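Local structure of HutD family protein (Pseudomonas aeruginosa, 1YLL) at residues E132-G137 with L177-L182; N21-T26 with V49-G54; D38-R43 with N112-P117. The protein is of unknown function but belongs to the HutD family of the cupin clan and may be linked to histidine utilisation. All coordinates share one frame; numbering follows the deposited sequence. Where two conformers were deposited one is given.

How the contacts relate
The chain has no helix, only strands joined by loops. Contacts 2 and 3 meet in one six-stranded antiparallel sheet, where strands 24-31 and 42-49 are neighbours and 108-115 lies beyond 42-49. Their centres are about 20 Å apart, and T26 CG2 packs on R43 NH1 at 3.1 Å; along the chain their segments alternate. Contact 1 follows later, in a separate four-stranded sheet, its centre about 25 Å from contact 3's and about 37 Å from contact 2's; contacts 1 and 2 lie on opposite sides of the chain's centre. The layout is consistent with paired cupin-like halves, contacts 2 and 3 probably in the first, contact 1 in the second, where another subunit joins its edge strand.

Contact 1 (E132-G137 with L177-L182); sequences ELDWHG and LQHWRL
H179 NE2 donates to D134 OD2 at 2.7 Å, meeting the anti lone pair of an oxygen near the plane of the imidazole; the carboxylate itself is turned 66° against the ring. H136 lies over one face of the H179 ring in an offset stack, with centroids 4.0 Å apart and planes 9° from parallel, and its NE2 stands over the middle of the ring. D134 also sits beside R181, whose chain bends at chi3 so that the guanidinium lays a face against D134 CB. The charges meet only loosely: D134 OD1 to R181 NH1 is 3.8 Å, and E132 OE2 lies 3.7 Å from the same NH1, well out of the guanidinium plane. A water donates to D134 OD2 and accepts a weak bond from R181 NH2.

D134, H136, H179 and R181 share one face of an antiparallel pair of strands, consistent with the C-terminal cupin half of HutD proteins, and backbone bonds in both directions join L133 with L182, W135 with W180 and G137 with Q178. On the other face W180 CB stands over the six-membered ring of W135, 3.7 Å from its centroid, a CH-pi contact; the two indoles are nearly parallel but slid apart. L182 CD1 fills in between W135 CZ3 and L133 CD1, 4.0 Å from the latter. Further out, R123 of the second subunit makes a cation-pi contact with W135, and H136 and G137 pair with a strand of that chain. H136 NE2 bonds weakly to A90 O of the second subunit, while its ND1 is buried without a partner.

Contact 2 (N21-T26 with V49-G54); sequences NGAGST and VGESGG
A23 O is gripped by two successive backbone N-H groups of the facing turn. G50 N makes the stronger bond at 2.7 Å, in the carbonyl plane and with an N-H...O angle of 152°; E51 N adds a weak one at 3.3 Å. This double hold lies where strand 24-31 begins and strand 42-49 ends, at the end of two neighbouring inner strands of the six-stranded antiparallel sheet of a cupin-clan protein, and the strands are in register here through G24 and V49, a non-hydrogen-bonded pair. Their backbones come close, with G24 CA 4.4 Å from V49 CA. The ladder continues inward with backbone bonds between S25 and D48, while V49 bonds on its other side to I108 of strand 108-115.

Ahead of A23, the chain arrives through an Asx turn: N21 OD1 accepts from A23 N, though the position of that oxygen is less certain. G22, between them, has a positive phi of 71° within this turn. At the surface, A23 CB meets E51 CB at 4.1 Å, the methyl of A23 against the CB methylene of E51. Beyond the E51 N bond, the loop leads away from the first segment, where S52 OG accepts from L103 N and G53 pairs with C101, carrying the chain over to the neighbouring small sheet. E51 has CG beside its backbone N (chi1 -68°) and is extended from there, so its carboxylate reaches back along the turn and OE1 ends 3.9 Å from A23 CA.

Contact 3 (D38-R43 with N112-P117); sequences DGFGWR and NLIYAP
F40, R43 and I114 make the close-packed side of this contact. The F40 CG is in the crowded position between backbone N and carbonyl carbon (chi1 60°), which lays the ring beside the start of the strand that follows, with R43 CB above the ring centre, 3.5 Å from the plane. I114 CG2 comes in at the edge of the same ring, 3.8 Å from F40 CZ. R43 runs out extended alongside I114 until its NH2 lies 3.9 Å from I114 CD1, which sits in the guanidinium plane; NE is held in a salt bridge to E28. Rows of backbone bonds fix the register: R43 N to I114 O at 2.8 Å, I114 N back to R43 O, and A116 N to G41 O at 2.9 Å, all nearly along the C=O axes. G41 N and W42 N both donate to D32 OD2 where the chain enters the strand.

The opposite face is looser. The side chains of W42 and Y115 meet through their CB atoms, 3.7 Å apart, and both rings turn away, W42 to meet H120 edge-to-face and Y115 to pack on L177 of the second subunit. Toward the solvent the segments part altogether: D38 and G39 at one end and P117 at the other are exposed and make no contact across.

W42-Y115 and R43-I114 are thus successive non-hydrogen-bonded and hydrogen-bonded pairs in the middle of a six-stranded antiparallel sheet, consistent with the antiparallel beta-barrel fold of the cupin clan.

Contact 1 (E132-G137 with L177-L182)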
loop_
_atom_site.group_PDB
_atom_site.type_symbol
_atom_site.label_atom_id
_atom_site.label_comp_id
_atom_site.label_asym_id
_atom_site.label_seq_id
_atom_site.Cartn_x
_atom_site.Cartn_y
_atom_site.Cartn_z
ATOM N N GLU D 132 -9.891 3.127 -7.748
ATOM C CA GLU D 132 -9.434 1.885 -7.118
ATOM C C GLU D 132 -10.321 0.706 -7.495
ATOM O O GLU D 132 -11.503 0.882 -7.796
ATOM C CB GLU D 132 -9.470 2.090 -5.602
ATOM C CG GLU D 132 -9.006 0.966 -4.695
ATOM C CD GLU D 132 -9.089 1.381 -3.208
ATOM O OE1 GLU D 132 -10.219 1.631 -2.721
ATOM O OE2 GLU D 132 -8.034 1.473 -2.531
ATOM N N LEU D 133 -9.733 -0.490 -7.509
ATOM C CA LEU D 133 -10.502 -1.705 -7.751
ATOM C C LEU D 133 -9.688 -2.845 -7.163
ATOM O O LEU D 133 -8.474 -2.723 -7.054
ATOM C CB LEU D 133 -10.771 -1.922 -9.252
ATOM C CG LEU D 133 -9.748 -2.402 -10.279
ATOM C CD1 LEU D 133 -9.318 -3.845 -10.011
ATOM C CD2 LEU D 133 -10.400 -2.319 -11.697
ATOM N N ASP D 134 -10.343 -3.935 -6.763
ATOM C CA ASP D 134 -9.628 -5.063 -6.194
ATOM C C ASP D 134 -10.391 -6.355 -6.454
ATOM O O ASP D 134 -11.581 -6.337 -6.796
ATOM C CB ASP D 134 -9.460 -4.896 -4.667
ATOM C CG ASP D 134 -10.751 -5.147 -3.887
ATOM O OD1 ASP D 134 -11.775 -4.479 -4.146
ATOM O OD2 ASP D 134 -10.743 -6.025 -3.000
ATOM N N TRP D 135 -9.692 -7.477 -6.334
ATOM C CA TRP D 135 -10.341 -8.772 -6.460
ATOM C C TRP D 135 -9.490 -9.762 -5.682
ATOM O O TRP D 135 -8.358 -9.445 -5.293
ATOM C CB TRP D 135 -10.439 -9.214 -7.942
ATOM C CG TRP D 135 -9.171 -9.679 -8.588
ATOM C CD1 TRP D 135 -8.701 -10.960 -8.612
ATOM C CD2 TRP D 135 -8.222 -8.882 -9.300
ATOM N NE1 TRP D 135 -7.507 -11.011 -9.310
ATOM C CE2 TRP D 135 -7.195 -9.750 -9.744
ATOM C CE3 TRP D 135 -8.137 -7.514 -9.609
ATOM C CZ2 TRP D 135 -6.094 -9.301 -10.487
ATOM C CZ3 TRP D 135 -7.025 -7.064 -10.357
ATOM C CH2 TRP D 135 -6.029 -7.964 -10.781
ATOM N N HIS D 136 -10.069 -10.925 -5.397
ATOM C CA HIS D 136 -9.335 -12.004 -4.736
ATOM C C HIS D 136 -9.281 -13.144 -5.735
ATOM O O HIS D 136 -10.282 -13.441 -6.374
ATOM C CB HIS D 136 -10.054 -12.507 -3.479
ATOM C CG HIS D 136 -10.050 -11.529 -2.349
ATOM N ND1 HIS D 136 -9.282 -11.686 -1.203
ATOM C CD2 HIS D 136 -10.743 -10.382 -2.180
ATOM C CE1 HIS D 136 -9.508 -10.673 -0.380
ATOM N NE2 HIS D 136 -10.387 -9.869 -0.946
ATOM N N GLY D 137 -8.137 -13.797 -5.869
ATOM C CA GLY D 137 -8.087 -14.914 -6.806
ATOM C C GLY D 137 -7.027 -15.913 -6.420
ATOM O O GLY D 137 -6.071 -15.553 -5.774
ATOM N N LEU D 177 -5.007 -18.052 -1.962
ATOM C CA LEU D 177 -5.842 -16.907 -2.306
ATOM C C LEU D 177 -5.065 -15.589 -2.188
ATOM O O LEU D 177 -4.480 -15.266 -1.135
ATOM C CB LEU D 177 -7.052 -16.899 -1.371
ATOM C CG LEU D 177 -8.529 -16.670 -1.726
ATOM C CD1 LEU D 177 -9.095 -15.697 -0.717
ATOM C CD2 LEU D 177 -8.774 -16.218 -3.169
ATOM N N GLN D 178 -5.082 -14.811 -3.266
ATOM C CA GLN D 178 -4.397 -13.533 -3.323
ATOM C C GLN D 178 -5.357 -12.366 -3.368
ATOM O O GLN D 178 -6.405 -12.431 -4.032
ATOM C CB GLN D 178 -3.512 -13.456 -4.579
ATOM C CG GLN D 178 -2.612 -14.685 -4.831
ATOM C CD GLN D 178 -1.573 -14.897 -3.718
ATOM O OE1 GLN D 178 -1.243 -16.040 -3.367
ATOM N NE2 GLN D 178 -1.064 -13.812 -3.172
ATOM N N HIS D 179 -4.998 -11.282 -2.696
ATOM C CA HIS D 179 -5.819 -10.087 -2.719
ATOM C C HIS D 179 -5.074 -9.024 -3.514
ATOM O O HIS D 179 -4.041 -8.503 -3.088
ATOM C CB HIS D 179 -6.131 -9.570 -1.302
ATOM C CG HIS D 179 -7.087 -8.426 -1.300
ATOM N ND1 HIS D 179 -7.292 -7.624 -0.195
ATOM C CD2 HIS D 179 -7.882 -7.928 -2.280
ATOM C CE1 HIS D 179 -8.167 -6.678 -0.498
ATOM N NE2 HIS D 179 -8.541 -6.842 -1.758
ATOM N N TRP D 180 -5.583 -8.732 -4.705
ATOM C CA TRP D 180 -4.984 -7.752 -5.602
ATOM C C TRP D 180 -5.756 -6.442 -5.620
ATOM O O TRP D 180 -6.978 -6.447 -5.775
ATOM C CB TRP D 180 -4.976 -8.281 -7.053
ATOM C CG TRP D 180 -4.134 -9.477 -7.276
ATOM C CD1 TRP D 180 -4.539 -10.784 -7.339
ATOM C CD2 TRP D 180 -2.732 -9.475 -7.521
ATOM N NE1 TRP D 180 -3.469 -11.589 -7.617
ATOM C CE2 TRP D 180 -2.344 -10.813 -7.732
ATOM C CE3 TRP D 180 -1.764 -8.461 -7.583
ATOM C CZ2 TRP D 180 -1.019 -11.175 -8.007
ATOM C CZ3 TRP D 180 -0.425 -8.824 -7.863
ATOM C CH2 TRP D 180 -0.080 -10.163 -8.069
ATOM N N ARG D 181 -5.046 -5.317 -5.516
ATOM C CA ARG D 181 -5.692 -4.015 -5.554
ATOM C C ARG D 181 -4.960 -3.086 -6.514
ATOM O O ARG D 181 -3.742 -2.998 -6.478
ATOM C CB ARG D 181 -5.744 -3.378 -4.160
ATOM C CG ARG D 181 -6.470 -2.016 -4.190
ATOM C CD ARG D 181 -6.468 -1.320 -2.830
ATOM N NE ARG D 181 -7.071 -2.141 -1.794
ATOM C CZ ARG D 181 -8.358 -2.477 -1.752
ATOM N NH1 ARG D 181 -9.195 -2.053 -2.694
ATOM N NH2 ARG D 181 -8.806 -3.251 -0.771
ATOM N N LEU D 182 -5.694 -2.418 -7.396
ATOM C CA LEU D 182 -5.076 -1.499 -8.333
ATOM C C LEU D 182 -5.627 -0.119 -8.044
ATOM O O LEU D 182 -6.806 0.040 -7.715
ATOM C CB LEU D 182 -5.441 -1.852 -9.770
ATOM C CG LEU D 182 -5.171 -3.303 -10.168
ATOM C CD1 LEU D 182 -5.658 -3.481 -11.599
ATOM C CD2 LEU D 182 -3.735 -3.641 -10.060
HETATM O O HOH W 1 -11.603 -5.201 -0.455
HETATM O O HOH W 2 -4.125 -14.677 -7.943
#

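Contact 2 (N21-T26 with V49-G54)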
loop_
_atom_site.group_PDB
_atom_site.type_symbol
_atom_site.label_atom_id
_atom_site.label_comp_id
_atom_site.label_asym_id
_atom_site.label_seq_id
_atom_site.Cartn_x
_atom_site.Cartn_y
_atom_site.Cartn_z
ATOM N N ASN D 21 6.771 -11.199 -43.618
ATOM C CA ASN D 21 5.962 -10.710 -44.735
ATOM C C ASN D 21 5.872 -9.189 -44.751
ATOM O O ASN D 21 5.250 -8.605 -45.640
ATOM C CB ASN D 21 4.562 -11.279 -44.636
ATOM C CG ASN D 21 3.904 -10.909 -43.342
ATOM O OD1 ASN D 21 3.666 -9.732 -43.075
ATOM N ND2 ASN D 21 3.626 -11.907 -42.513
ATOM N N GLY D 22 6.469 -8.555 -43.749
ATOM C CA GLY D 22 6.473 -7.103 -43.674
ATOM C C GLY D 22 5.160 -6.410 -43.353
ATOM O O GLY D 22 5.075 -5.180 -43.373
ATOM N N ALA D 23 4.131 -7.186 -43.044
ATOM C CA ALA D 23 2.846 -6.597 -42.750
ATOM C C ALA D 23 2.746 -6.200 -41.284
ATOM O O ALA D 23 1.734 -5.637 -40.864
ATOM C CB ALA D 23 1.717 -7.589 -43.118
ATOM N N GLY D 24 3.795 -6.485 -40.508
ATOM C CA GLY D 24 3.754 -6.136 -39.091
ATOM C C GLY D 24 4.944 -6.590 -38.257
ATOM O O GLY D 24 5.986 -6.979 -38.777
ATOM N N SER D 25 4.793 -6.542 -36.941
ATOM C CA SER D 25 5.883 -6.964 -36.077
ATOM C C SER D 25 5.293 -7.386 -34.749
ATOM O O SER D 25 4.165 -7.038 -34.426
ATOM C CB SER D 25 6.873 -5.818 -35.862
ATOM O OG SER D 25 6.227 -4.698 -35.294
ATOM N N THR D 26 6.063 -8.140 -33.984
ATOM C CA THR D 26 5.573 -8.571 -32.710
ATOM C C THR D 26 6.556 -8.280 -31.610
ATOM O O THR D 26 7.756 -8.486 -31.782
ATOM C CB THR D 26 5.287 -10.068 -32.711
ATOM O OG1 THR D 26 4.235 -10.323 -33.650
ATOM C CG2 THR D 26 4.813 -10.518 -31.320
ATOM N N VAL D 49 0.175 -4.270 -36.664
ATOM C CA VAL D 49 -0.318 -4.844 -37.893
ATOM C C VAL D 49 -0.439 -3.635 -38.790
ATOM O O VAL D 49 -1.288 -2.780 -38.557
ATOM C CB VAL D 49 -1.688 -5.490 -37.693
ATOM C CG1 VAL D 49 -2.110 -6.194 -38.965
ATOM C CG2 VAL D 49 -1.635 -6.465 -36.525
ATOM N N GLY D 50 0.431 -3.576 -39.792
ATOM C CA GLY D 50 0.466 -2.431 -40.689
ATOM C C GLY D 50 -0.320 -2.577 -41.963
ATOM O O GLY D 50 -0.619 -1.573 -42.617
ATOM N N GLU D 51 -0.645 -3.813 -42.308
ATOM C CA GLU D 51 -1.417 -4.117 -43.505
ATOM C C GLU D 51 -2.359 -5.290 -43.287
ATOM O O GLU D 51 -2.073 -6.176 -42.483
ATOM C CB GLU D 51 -0.486 -4.501 -44.634
ATOM C CG GLU D 51 0.382 -3.402 -45.158
ATOM C CD GLU D 51 1.178 -3.876 -46.344
ATOM O OE1 GLU D 51 2.046 -4.760 -46.153
ATOM O OE2 GLU D 51 0.924 -3.381 -47.465
ATOM N N SER D 52 -3.472 -5.302 -44.005
ATOM C CA SER D 52 -4.409 -6.418 -43.943
ATOM C C SER D 52 -3.686 -7.616 -44.540
ATOM O O SER D 52 -2.898 -7.476 -45.477
ATOM C CB SER D 52 -5.669 -6.136 -44.775
ATOM O OG SER D 52 -6.360 -5.005 -44.276
ATOM N N GLY D 53 -3.935 -8.801 -43.992
ATOM C CA GLY D 53 -3.286 -9.994 -44.497
ATOM C C GLY D 53 -3.601 -11.172 -43.600
ATOM O O GLY D 53 -4.233 -11.003 -42.550
ATOM N N GLY D 54 -3.172 -12.366 -44.006
ATOM C CA GLY D 54 -3.463 -13.537 -43.198
ATOM C C GLY D 54 -2.611 -13.576 -41.953
ATOM O O GLY D 54 -1.549 -12.953 -41.895
#

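Contact 3 (D38-R43 with N112-P117)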
loop_
_atom_site.group_PDB
_atom_site.type_symbol
_atom_site.label_atom_id
_atom_site.label_comp_id
_atom_site.label_asym_id
_atom_site.label_seq_id
_atom_site.Cartn_x
_atom_site.Cartn_y
_atom_site.Cartn_z
ATOM N N ASP D 38 6.488 -22.496 -31.091
ATOM C CA ASP D 38 5.684 -23.707 -30.945
ATOM C C ASP D 38 6.074 -24.483 -29.689
ATOM O O ASP D 38 5.568 -25.574 -29.454
ATOM C CB ASP D 38 5.838 -24.615 -32.176
ATOM C CG ASP D 38 7.269 -25.099 -32.386
ATOM O OD1 ASP D 38 8.198 -24.626 -31.685
ATOM O OD2 ASP D 38 7.462 -25.964 -33.274
ATOM N N GLY D 39 6.967 -23.907 -28.886
ATOM C CA GLY D 39 7.417 -24.579 -27.675
ATOM C C GLY D 39 7.001 -24.011 -26.340
ATOM O O GLY D 39 7.380 -24.547 -25.301
ATOM N N PHE D 40 6.212 -22.939 -26.339
ATOM C CA PHE D 40 5.787 -22.369 -25.067
ATOM C C PHE D 40 4.438 -22.885 -24.597
ATOM O O PHE D 40 3.699 -23.496 -25.350
ATOM C CB PHE D 40 5.719 -20.833 -25.173
ATOM C CG PHE D 40 4.755 -20.322 -26.230
ATOM C CD1 PHE D 40 3.369 -20.270 -26.004
ATOM C CD2 PHE D 40 5.245 -19.914 -27.470
ATOM C CE1 PHE D 40 2.484 -19.815 -27.019
ATOM C CE2 PHE D 40 4.391 -19.470 -28.473
ATOM C CZ PHE D 40 3.001 -19.421 -28.244
ATOM N N GLY D 41 4.135 -22.649 -23.324
ATOM C CA GLY D 41 2.840 -23.019 -22.766
ATOM C C GLY D 41 1.879 -21.844 -22.922
ATOM O O GLY D 41 0.695 -22.014 -23.194
ATOM N N TRP D 42 2.385 -20.641 -22.707
ATOM C CA TRP D 42 1.579 -19.445 -22.931
ATOM C C TRP D 42 2.556 -18.344 -23.304
ATOM O O TRP D 42 3.751 -18.384 -22.959
ATOM C CB TRP D 42 0.713 -19.046 -21.713
ATOM C CG TRP D 42 1.447 -18.841 -20.428
ATOM C CD1 TRP D 42 1.474 -19.694 -19.357
ATOM C CD2 TRP D 42 2.231 -17.707 -20.054
ATOM N NE1 TRP D 42 2.222 -19.166 -18.349
ATOM C CE2 TRP D 42 2.710 -17.948 -18.745
ATOM C CE3 TRP D 42 2.581 -16.506 -20.697
ATOM C CZ2 TRP D 42 3.537 -17.034 -18.057
ATOM C CZ3 TRP D 42 3.393 -15.600 -20.012
ATOM C CH2 TRP D 42 3.866 -15.869 -18.709
ATOM N N ARG D 43 2.053 -17.388 -24.070
ATOM C CA ARG D 43 2.848 -16.268 -24.515
ATOM C C ARG D 43 1.957 -15.036 -24.594
ATOM O O ARG D 43 0.817 -15.116 -25.076
ATOM C CB ARG D 43 3.405 -16.547 -25.905
ATOM C CG ARG D 43 4.215 -15.444 -26.502
ATOM C CD ARG D 43 4.901 -15.981 -27.741
ATOM N NE ARG D 43 5.453 -14.942 -28.606
ATOM C CZ ARG D 43 4.769 -14.298 -29.550
ATOM N NH1 ARG D 43 5.382 -13.383 -30.290
ATOM N NH2 ARG D 43 3.484 -14.534 -29.745
ATOM N N ASN D 112 -2.045 -9.734 -27.471
ATOM C CA ASN D 112 -2.344 -11.132 -27.766
ATOM C C ASN D 112 -1.997 -12.073 -26.657
ATOM O O ASN D 112 -0.897 -11.993 -26.154
ATOM C CB ASN D 112 -1.479 -11.594 -28.953
ATOM C CG ASN D 112 -2.049 -11.217 -30.303
ATOM O OD1 ASN D 112 -3.066 -11.759 -30.728
ATOM N ND2 ASN D 112 -1.385 -10.294 -30.989
ATOM N N LEU D 113 -2.915 -12.989 -26.314
ATOM C CA LEU D 113 -2.592 -14.055 -25.353
ATOM C C LEU D 113 -2.674 -15.315 -26.220
ATOM O O LEU D 113 -3.641 -15.477 -26.930
ATOM C CB LEU D 113 -3.692 -14.199 -24.288
ATOM C CG LEU D 113 -3.470 -14.921 -22.940
ATOM C CD1 LEU D 113 -4.684 -15.706 -22.552
ATOM C CD2 LEU D 113 -2.213 -15.745 -22.889
ATOM N N ILE D 114 -1.648 -16.161 -26.196
ATOM C CA ILE D 114 -1.710 -17.427 -26.930
ATOM C C ILE D 114 -1.349 -18.474 -25.884
ATOM O O ILE D 114 -0.329 -18.329 -25.224
ATOM C CB ILE D 114 -0.683 -17.432 -28.075
ATOM C CG1 ILE D 114 -0.979 -16.246 -29.008
ATOM C CG2 ILE D 114 -0.703 -18.791 -28.851
ATOM C CD1 ILE D 114 -0.027 -16.130 -30.176
ATOM N N TYR D 115 -2.171 -19.515 -25.742
ATOM C CA TYR D 115 -1.848 -20.525 -24.747
ATOM C C TYR D 115 -2.338 -21.910 -25.157
ATOM O O TYR D 115 -3.234 -22.051 -25.991
ATOM C CB TYR D 115 -2.434 -20.151 -23.383
ATOM C CG TYR D 115 -3.929 -20.258 -23.275
ATOM C CD1 TYR D 115 -4.548 -21.383 -22.719
ATOM C CD2 TYR D 115 -4.749 -19.233 -23.740
ATOM C CE1 TYR D 115 -5.938 -21.474 -22.623
ATOM C CE2 TYR D 115 -6.146 -19.310 -23.650
ATOM C CZ TYR D 115 -6.739 -20.437 -23.089
ATOM O OH TYR D 115 -8.106 -20.515 -23.040
ATOM N N ALA D 116 -1.707 -22.919 -24.560
ATOM C CA ALA D 116 -2.019 -24.326 -24.814
ATOM C C ALA D 116 -3.140 -24.731 -23.832
ATOM O O ALA D 116 -2.885 -24.961 -22.652
ATOM C CB ALA D 116 -0.752 -25.138 -24.570
ATOM N N PRO D 117 -4.380 -24.875 -24.322
ATOM C CA PRO D 117 -5.477 -25.224 -23.418
ATOM C C PRO D 117 -5.365 -26.567 -22.683
ATOM O O PRO D 117 -5.950 -26.759 -21.618
ATOM C CB PRO D 117 -6.714 -25.106 -24.302
ATOM C CG PRO D 117 -6.218 -25.406 -25.679
ATOM C CD PRO D 117 -4.835 -24.802 -25.726
#